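Local coordinates for protein putative beta-glucosidase (PDB 5WAB) that hydrolyses beta-glucosides as a family 3 glycoside hydrolase and probably also releases terminal arabinopyranosyl units from ginsenosides, at residues V526-Y531 / Y540-G545; A183-V188 / D623-A628. All coordinates share one frame; numbering follows the deposited sequence.

Interaction 1 (V526-Y531 / Y540-G545)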
ATOM      1  N   VAL A 526      -5.421  -9.932 -11.353  1.00 22.16           N
ATOM      2  CA  VAL A 526      -5.975  -9.061 -10.326  1.00 22.01           C
ATOM      3  C   VAL A 526      -5.870  -7.625 -10.812  1.00 21.78           C
ATOM      4  O   VAL A 526      -4.810  -7.204 -11.293  1.00 22.50           O
ATOM      5  CB  VAL A 526      -5.237  -9.246  -8.990  1.00 22.23           C
ATOM      6  CG1 VAL A 526      -5.756  -8.267  -7.952  1.00 22.52           C
ATOM      7  CG2 VAL A 526      -5.391 -10.682  -8.505  1.00 22.57           C
ATOM      8  N   GLY A 527      -6.966  -6.881 -10.694  1.00 19.64           N
ATOM      9  CA  GLY A 527      -6.929  -5.472 -11.051  1.00 20.20           C
ATOM     10  C   GLY A 527      -6.644  -5.274 -12.525  1.00 18.47           C
ATOM     11  O   GLY A 527      -7.174  -5.983 -13.389  1.00 15.82           O
ATOM     12  N   TYR A 528      -5.753  -4.320 -12.821  1.00 17.96           N
ATOM     13  CA  TYR A 528      -5.460  -3.996 -14.214  1.00 19.38           C
ATOM     14  C   TYR A 528      -4.842  -5.168 -14.960  1.00 18.66           C
ATOM     15  O   TYR A 528      -4.920  -5.211 -16.193  1.00 19.31           O
ATOM     16  CB  TYR A 528      -4.523  -2.787 -14.302  1.00 20.05           C
ATOM     17  CG  TYR A 528      -3.089  -3.113 -13.983  1.00 19.86           C
ATOM     18  CD1 TYR A 528      -2.655  -3.200 -12.668  1.00 19.07           C
ATOM     19  CD2 TYR A 528      -2.164  -3.336 -14.997  1.00 20.85           C
ATOM     20  CE1 TYR A 528      -1.339  -3.502 -12.368  1.00 19.34           C
ATOM     21  CE2 TYR A 528      -0.842  -3.641 -14.705  1.00 20.44           C
ATOM     22  CZ  TYR A 528      -0.439  -3.725 -13.388  1.00 18.96           C
ATOM     23  OH  TYR A 528       0.869  -4.026 -13.083  1.00 17.75           O
ATOM     24  N   ARG A 529      -4.251  -6.127 -14.245  1.00 17.38           N
ATOM     25  CA  ARG A 529      -3.746  -7.322 -14.907  1.00 17.50           C
ATOM     26  C   ARG A 529      -4.851  -8.035 -15.673  1.00 17.57           C
ATOM     27  O   ARG A 529      -4.597  -8.613 -16.734  1.00 18.62           O
ATOM     28  CB  ARG A 529      -3.122  -8.261 -13.877  1.00 16.76           C
ATOM     29  CG  ARG A 529      -1.766  -7.825 -13.402  1.00 16.76           C
ATOM     30  CD  ARG A 529      -1.296  -8.654 -12.210  1.00 16.24           C
ATOM     31  NE  ARG A 529       0.142  -8.530 -12.007  1.00 15.32           N
ATOM     32  CZ  ARG A 529       0.726  -7.495 -11.412  1.00 15.51           C
ATOM     33  NH1 ARG A 529       0.000  -6.484 -10.956  1.00 13.92           N
ATOM     34  NH2 ARG A 529       2.042  -7.470 -11.276  1.00 18.92           N
ATOM     35  N   TYR A 530      -6.079  -7.993 -15.161  1.00 17.81           N
ATOM     36  CA  TYR A 530      -7.209  -8.558 -15.886  1.00 20.91           C
ATOM     37  C   TYR A 530      -7.751  -7.571 -16.917  1.00 23.47           C
ATOM     38  O   TYR A 530      -8.031  -7.945 -18.062  1.00 23.67           O
ATOM     39  CB  TYR A 530      -8.317  -8.962 -14.910  1.00 20.38           C
ATOM     40  CG  TYR A 530      -9.607  -9.327 -15.600  1.00 21.62           C
ATOM     41  CD1 TYR A 530      -9.781 -10.584 -16.160  1.00 22.47           C
ATOM     42  CD2 TYR A 530     -10.639  -8.406 -15.727  1.00 23.55           C
ATOM     43  CE1 TYR A 530     -10.954 -10.924 -16.804  1.00 23.81           C
ATOM     44  CE2 TYR A 530     -11.815  -8.736 -16.380  1.00 23.65           C
ATOM     45  CZ  TYR A 530     -11.964  -9.994 -16.913  1.00 24.34           C
ATOM     46  OH  TYR A 530     -13.130 -10.329 -17.556  1.00 27.29           O
ATOM     47  N   TYR A 531      -7.926  -6.306 -16.516  1.00 24.17           N
ATOM     48  CA  TYR A 531      -8.555  -5.324 -17.394  1.00 24.40           C
ATOM     49  C   TYR A 531      -7.750  -5.127 -18.670  1.00 25.41           C
ATOM     50  O   TYR A 531      -8.312  -5.100 -19.771  1.00 25.42           O
ATOM     51  CB  TYR A 531      -8.709  -3.991 -16.658  1.00 24.07           C
ATOM     52  CG  TYR A 531      -9.694  -4.005 -15.508  1.00 24.86           C
ATOM     53  CD1 TYR A 531     -11.012  -4.422 -15.683  1.00 25.39           C
ATOM     54  CD2 TYR A 531      -9.292  -3.626 -14.232  1.00 24.35           C
ATOM     55  CE1 TYR A 531     -11.904  -4.436 -14.616  1.00 24.47           C
ATOM     56  CE2 TYR A 531     -10.167  -3.642 -13.170  1.00 23.74           C
ATOM     57  CZ  TYR A 531     -11.467  -4.044 -13.362  1.00 24.48           C
ATOM     58  OH  TYR A 531     -12.316  -4.050 -12.281  1.00 24.89           O
ATOM     59  N   TYR A 540     -10.917   5.023 -14.637  1.00 25.20           N
ATOM     60  CA  TYR A 540      -9.590   5.613 -14.658  1.00 25.57           C
ATOM     61  C   TYR A 540      -8.567   4.503 -14.430  1.00 24.18           C
ATOM     62  O   TYR A 540      -8.697   3.726 -13.463  1.00 22.62           O
ATOM     63  CB  TYR A 540      -9.461   6.719 -13.608  1.00 26.37           C
ATOM     64  CG  TYR A 540     -10.453   7.844 -13.824  1.00 28.49           C
ATOM     65  CD1 TYR A 540     -10.151   8.919 -14.653  1.00 29.95           C
ATOM     66  CD2 TYR A 540     -11.708   7.816 -13.220  1.00 29.35           C
ATOM     67  CE1 TYR A 540     -11.068   9.943 -14.865  1.00 30.47           C
ATOM     68  CE2 TYR A 540     -12.627   8.832 -13.424  1.00 29.95           C
ATOM     69  CZ  TYR A 540     -12.303   9.893 -14.248  1.00 31.03           C
ATOM     70  OH  TYR A 540     -13.216  10.905 -14.451  1.00 33.05           O
ATOM     71  N   PRO A 541      -7.563   4.383 -15.296  1.00 23.49           N
ATOM     72  CA  PRO A 541      -6.660   3.232 -15.234  1.00 21.52           C
ATOM     73  C   PRO A 541      -5.581   3.386 -14.172  1.00 22.37           C
ATOM     74  O   PRO A 541      -5.276   4.478 -13.689  1.00 23.54           O
ATOM     75  CB  PRO A 541      -6.036   3.203 -16.633  1.00 21.96           C
ATOM     76  CG  PRO A 541      -6.012   4.642 -17.037  1.00 22.25           C
ATOM     77  CD  PRO A 541      -7.252   5.270 -16.433  1.00 22.33           C
ATOM     78  N   PHE A 542      -5.005   2.244 -13.818  1.00 22.01           N
ATOM     79  CA  PHE A 542      -3.873   2.204 -12.908  1.00 22.46           C
ATOM     80  C   PHE A 542      -2.744   3.089 -13.429  1.00 22.50           C
ATOM     81  O   PHE A 542      -2.409   3.053 -14.616  1.00 21.93           O
ATOM     82  CB  PHE A 542      -3.411   0.754 -12.754  1.00 22.83           C
ATOM     83  CG  PHE A 542      -2.158   0.591 -11.950  1.00 21.84           C
ATOM     84  CD1 PHE A 542      -2.209   0.549 -10.568  1.00 21.55           C
ATOM     85  CD2 PHE A 542      -0.932   0.457 -12.582  1.00 20.84           C
ATOM     86  CE1 PHE A 542      -1.055   0.392  -9.827  1.00 21.04           C
ATOM     87  CE2 PHE A 542       0.220   0.301 -11.852  1.00 21.16           C
ATOM     88  CZ  PHE A 542       0.162   0.265 -10.471  1.00 21.49           C
ATOM     89  N   GLY A 543      -2.168   3.894 -12.538  1.00 23.04           N
ATOM     90  CA  GLY A 543      -1.094   4.794 -12.908  1.00 24.64           C
ATOM     91  C   GLY A 543      -1.518   6.077 -13.595  1.00 26.93           C
ATOM     92  O   GLY A 543      -0.655   6.788 -14.122  1.00 27.48           O
ATOM     93  N   PHE A 544      -2.808   6.407 -13.604  1.00 26.84           N
ATOM     94  CA  PHE A 544      -3.289   7.604 -14.279  1.00 27.36           C
ATOM     95  C   PHE A 544      -3.304   8.799 -13.334  1.00 27.25           C
ATOM     96  O   PHE A 544      -3.535   8.667 -12.129  1.00 26.69           O
ATOM     97  CB  PHE A 544      -4.694   7.391 -14.851  1.00 27.64           C
ATOM     98  CG  PHE A 544      -5.301   8.635 -15.455  1.00 29.06           C
ATOM     99  CD1 PHE A 544      -5.029   8.993 -16.763  1.00 29.13           C
ATOM    100  CD2 PHE A 544      -6.143   9.447 -14.707  1.00 29.84           C
ATOM    101  CE1 PHE A 544      -5.583  10.139 -17.313  1.00 30.09           C
ATOM    102  CE2 PHE A 544      -6.698  10.590 -15.252  1.00 29.93           C
ATOM    103  CZ  PHE A 544      -6.420  10.935 -16.555  1.00 30.48           C
ATOM    104  N   GLY A 545      -3.061   9.977 -13.902  1.00 27.86           N
ATOM    105  CA  GLY A 545      -3.126  11.210 -13.147  1.00 28.82           C
ATOM    106  C   GLY A 545      -2.813  12.429 -13.988  1.00 29.78           C
ATOM    107  O   GLY A 545      -1.881  12.407 -14.797  1.00 30.92           O
TER
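Tyr528 and Phe542 lay their rings face to face in an offset stack, the planes only 7° from parallel and the centroids 4.6 Å apart. The overlap is partial and slipped toward one rim: Tyr528 CD1 lies 3.9 Å from Phe542 CG, and Tyr528 CE1 sits over the Phe542 face, 4.0 Å from Phe542 CD2. The two CB atoms also meet, and Phe542 CB lies against the Tyr528 ring as well, so the tyrosine ring meets both the phenylalanine ring and the start of its side chain.

The torsions bring this about from both sides. Tyr528 holds CG between its backbone N and carbonyl carbon (chi1 77°), a position rarely taken within a helix but accessible here in the first turn, just after the N-cap residue Gly527; this swings the ring toward Phe542. Phe542 places CG opposite its own N (chi1 174°), at the second position of the type II turn running from Pro541 to Phe544, which is closed by Phe544 N to Pro541 O at 3.1 Å. Gly543, with its positive phi, suits the third position of that turn. On the far face of the Tyr528 ring lies Arg529 CG, so the tyrosine is sandwiched between an aliphatic chain and an aromatic one.

Tyrosine fits because its hydroxyl reaches beyond the stack to Asp128 and to the backbone N of Leu602. With an alanine here, one face of Phe542 would probably lose its stacking partner, a gap would open beside Arg529 and Asp128 would be deprived of a hydrogen bond.

The pair is buried where domains converge: Phe542 also touches Leu131 of helix 129-144 in the N-terminal domain, and both side chains touch Tyr587 of strand 580-590 in the fibronectin type III-like domain.

Interaction 2 (A183-V188 / D623-A628); sequences AFEHIV and DERAFA
Glu185 and Arg625 meet head-on in a bidentate salt bridge, the carboxylate at the edge of the guanidinium group. Arg625 NH1 gives a hydrogen bond to Glu185 OE2 at 3.1 Å, and Arg625 NH2 gives one to Glu185 OE1 at 3.2 Å; a weak third bond runs from Arg625 NH1 to Glu185 OE1. Both oxygens lie close to the guanidinium plane and are approached on their syn sides, but the two flat groups are twisted 25° apart, so the nitrogens stand somewhat out of the carboxylate plane.

Behind these groups the chains differ. Glu185 reaches out from helix 182-190 fully extended, with CG opposite the backbone N (chi1 -179°), whereas Arg625 folds at chi2 and chi3 before presenting its terminal nitrogens. Lys189, one turn further along the same helix, forms a second salt bridge with Glu185 OE2, and Trp637 makes a cation-pi contact with Arg625. The backbone at Arg625 belongs to a short 3-10 turn, in which Ala626 N bonds to Asp623 O at 3.0 Å.

The carboxylate is thus shared by two cationic side chains, which would be expected to favour its ionised form. As a paired-charge link, the contact fastens a helix of the TIM-barrel-like N-terminal domain to the fibronectin type III-like domain through directional bonds.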
ATOM      1  N   ALA A 183       5.602  -8.140  -2.775  1.00 18.91           N
ATOM      2  CA  ALA A 183       5.777  -6.956  -1.938  1.00 19.46           C
ATOM      3  C   ALA A 183       6.449  -7.311  -0.618  1.00 18.16           C
ATOM      4  O   ALA A 183       7.352  -6.599  -0.161  1.00 19.43           O
ATOM      5  CB  ALA A 183       4.428  -6.280  -1.690  1.00 21.38           C
ATOM      6  N   PHE A 184       6.023  -8.407   0.009  1.00 18.03           N
ATOM      7  CA  PHE A 184       6.715  -8.892   1.198  1.00 16.89           C
ATOM      8  C   PHE A 184       8.152  -9.277   0.869  1.00 18.37           C
ATOM      9  O   PHE A 184       9.088  -8.918   1.594  1.00 19.11           O
ATOM     10  CB  PHE A 184       5.964 -10.082   1.797  1.00 16.22           C
ATOM     11  CG  PHE A 184       4.655  -9.725   2.469  1.00 16.64           C
ATOM     12  CD1 PHE A 184       4.649  -9.181   3.745  1.00 12.22           C
ATOM     13  CD2 PHE A 184       3.435  -9.974   1.847  1.00 14.89           C
ATOM     14  CE1 PHE A 184       3.454  -8.869   4.386  1.00 12.39           C
ATOM     15  CE2 PHE A 184       2.235  -9.666   2.482  1.00 15.56           C
ATOM     16  CZ  PHE A 184       2.249  -9.108   3.761  1.00 12.59           C
ATOM     17  N   GLU A 185       8.345 -10.008  -0.232  1.00 19.69           N
ATOM     18  CA  GLU A 185       9.676 -10.482  -0.596  1.00 20.77           C
ATOM     19  C   GLU A 185      10.642  -9.325  -0.834  1.00 20.19           C
ATOM     20  O   GLU A 185      11.777  -9.348  -0.345  1.00 20.15           O
ATOM     21  CB  GLU A 185       9.588 -11.381  -1.833  1.00 22.63           C
ATOM     22  CG  GLU A 185      10.935 -11.957  -2.273  1.00 25.09           C
ATOM     23  CD  GLU A 185      10.889 -12.607  -3.650  1.00 26.13           C
ATOM     24  OE1 GLU A 185       9.854 -12.494  -4.343  1.00 24.93           O
ATOM     25  OE2 GLU A 185      11.904 -13.222  -4.046  1.00 26.77           O
ATOM     26  N   HIS A 186      10.196  -8.280  -1.539  1.00 19.96           N
ATOM     27  CA  HIS A 186      11.091  -7.173  -1.866  1.00 18.68           C
ATOM     28  C   HIS A 186      11.522  -6.408  -0.622  1.00 17.58           C
ATOM     29  O   HIS A 186      12.682  -6.003  -0.509  1.00 17.00           O
ATOM     30  CB  HIS A 186      10.424  -6.217  -2.855  1.00 17.15           C
ATOM     31  CG  HIS A 186      11.255  -5.012  -3.172  1.00 18.66           C
ATOM     32  ND1 HIS A 186      12.361  -5.062  -3.992  1.00 20.04           N
ATOM     33  CD2 HIS A 186      11.169  -3.733  -2.733  1.00 15.36           C
ATOM     34  CE1 HIS A 186      12.904  -3.859  -4.065  1.00 16.80           C
ATOM     35  NE2 HIS A 186      12.201  -3.037  -3.308  1.00 16.20           N
ATOM     36  N   ILE A 187      10.596  -6.155   0.295  1.00 19.03           N
ATOM     37  CA  ILE A 187      10.945  -5.406   1.496  1.00 16.93           C
ATOM     38  C   ILE A 187      11.852  -6.229   2.410  1.00 18.63           C
ATOM     39  O   ILE A 187      12.780  -5.692   3.029  1.00 19.87           O
ATOM     40  CB  ILE A 187       9.654  -4.947   2.190  1.00 13.08           C
ATOM     41  CG1 ILE A 187       8.871  -4.045   1.219  1.00 13.29           C
ATOM     42  CG2 ILE A 187       9.970  -4.227   3.475  1.00 13.09           C
ATOM     43  CD1 ILE A 187       7.531  -3.561   1.740  1.00 14.11           C
ATOM     44  N   VAL A 188      11.627  -7.544   2.481  1.00 16.89           N
ATOM     45  CA  VAL A 188      12.477  -8.406   3.300  1.00 16.23           C
ATOM     46  C   VAL A 188      13.893  -8.448   2.740  1.00 18.68           C
ATOM     47  O   VAL A 188      14.876  -8.435   3.491  1.00 19.70           O
ATOM     48  CB  VAL A 188      11.871  -9.819   3.401  1.00 13.30           C
ATOM     49  CG1 VAL A 188      12.923 -10.827   3.828  1.00 13.77           C
ATOM     50  CG2 VAL A 188      10.705  -9.846   4.379  1.00 12.83           C
ATOM     51  N   ASP A 623      15.826  -6.527 -14.309  1.00 26.28           N
ATOM     52  CA  ASP A 623      16.526  -7.769 -14.021  1.00 29.48           C
ATOM     53  C   ASP A 623      15.735  -8.953 -14.575  1.00 29.14           C
ATOM     54  O   ASP A 623      14.694  -8.794 -15.221  1.00 28.19           O
ATOM     55  CB  ASP A 623      16.763  -7.919 -12.519  1.00 31.05           C
ATOM     56  CG  ASP A 623      15.468  -7.899 -11.705  1.00 32.28           C
ATOM     57  OD1 ASP A 623      14.369  -8.044 -12.280  1.00 32.59           O
ATOM     58  OD2 ASP A 623      15.555  -7.739 -10.470  1.00 34.50           O
ATOM     59  N   GLU A 624      16.229 -10.161 -14.304  1.00 29.93           N
ATOM     60  CA  GLU A 624      15.557 -11.354 -14.808  1.00 31.15           C
ATOM     61  C   GLU A 624      14.139 -11.480 -14.256  1.00 26.40           C
ATOM     62  O   GLU A 624      13.256 -12.011 -14.939  1.00 23.34           O
ATOM     63  CB  GLU A 624      16.381 -12.595 -14.481  1.00 36.49           C
ATOM     64  CG  GLU A 624      17.738 -12.612 -15.157  1.00 41.72           C
ATOM     65  CD  GLU A 624      18.498 -13.898 -14.891  1.00 47.05           C
ATOM     66  OE1 GLU A 624      18.014 -14.721 -14.082  1.00 48.97           O
ATOM     67  OE2 GLU A 624      19.582 -14.086 -15.487  1.00 50.61           O
ATOM     68  N   ARG A 625      13.907 -11.025 -13.022  1.00 24.85           N
ATOM     69  CA  ARG A 625      12.571 -11.083 -12.440  1.00 23.48           C
ATOM     70  C   ARG A 625      11.577 -10.157 -13.139  1.00 26.32           C
ATOM     71  O   ARG A 625      10.364 -10.348 -12.997  1.00 29.58           O
ATOM     72  CB  ARG A 625      12.633 -10.760 -10.948  1.00 21.86           C
ATOM     73  CG  ARG A 625      13.119 -11.919 -10.074  1.00 22.10           C
ATOM     74  CD  ARG A 625      12.040 -12.993  -9.930  1.00 20.85           C
ATOM     75  NE  ARG A 625      10.838 -12.462  -9.289  1.00 19.66           N
ATOM     76  CZ  ARG A 625      10.650 -12.401  -7.976  1.00 20.07           C
ATOM     77  NH1 ARG A 625      11.584 -12.855  -7.144  1.00 20.76           N
ATOM     78  NH2 ARG A 625       9.524 -11.887  -7.493  1.00 17.07           N
ATOM     79  N   ALA A 626      12.051  -9.167 -13.899  1.00 25.01           N
ATOM     80  CA  ALA A 626      11.130  -8.339 -14.669  1.00 23.55           C
ATOM     81  C   ALA A 626      10.505  -9.102 -15.827  1.00 22.04           C
ATOM     82  O   ALA A 626       9.514  -8.633 -16.395  1.00 19.62           O
ATOM     83  CB  ALA A 626      11.841  -7.097 -15.202  1.00 25.46           C
ATOM     84  N   PHE A 627      11.077 -10.251 -16.199  1.00 22.35           N
ATOM     85  CA  PHE A 627      10.605 -11.047 -17.325  1.00 21.28           C
ATOM     86  C   PHE A 627      10.194 -12.456 -16.923  1.00 20.70           C
ATOM     87  O   PHE A 627       9.896 -13.274 -17.802  1.00 21.72           O
ATOM     88  CB  PHE A 627      11.686 -11.128 -18.407  1.00 21.47           C
ATOM     89  CG  PHE A 627      12.175  -9.787 -18.875  1.00 21.87           C
ATOM     90  CD1 PHE A 627      11.484  -9.085 -19.849  1.00 21.24           C
ATOM     91  CD2 PHE A 627      13.335  -9.238 -18.355  1.00 21.62           C
ATOM     92  CE1 PHE A 627      11.927  -7.857 -20.280  1.00 20.95           C
ATOM     93  CE2 PHE A 627      13.787  -8.009 -18.784  1.00 21.51           C
ATOM     94  CZ  PHE A 627      13.083  -7.316 -19.749  1.00 21.70           C
ATOM     95  N   ALA A 628      10.151 -12.765 -15.632  1.00 20.04           N
ATOM     96  CA  ALA A 628       9.975 -14.133 -15.169  1.00 19.94           C
ATOM     97  C   ALA A 628       8.611 -14.326 -14.523  1.00 20.00           C
ATOM     98  O   ALA A 628       8.158 -13.492 -13.734  1.00 20.71           O
ATOM     99  CB  ALA A 628      11.068 -14.512 -14.168  1.00 17.74           C
TER

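Interaction 1 and interaction 2 belong to the same interdomain seam of this GH3 enzyme, with centres 20 Å apart and nearest atoms about 9 Å apart, so they do not touch. They use different chemistry: an aromatic stack among buried side chains in one, a partly buried ion pair in the other. In sequence, 526-531 and 540-545 are nested within the long loop that 183-188 and 623-628 close. Helix 129-144 touches both, meeting Phe542 through Leu131 and Ile187 through Ala136, Val137 and Val140. Both are structural contacts along the fibronectin type III-like domain; neither contains a bound ligand.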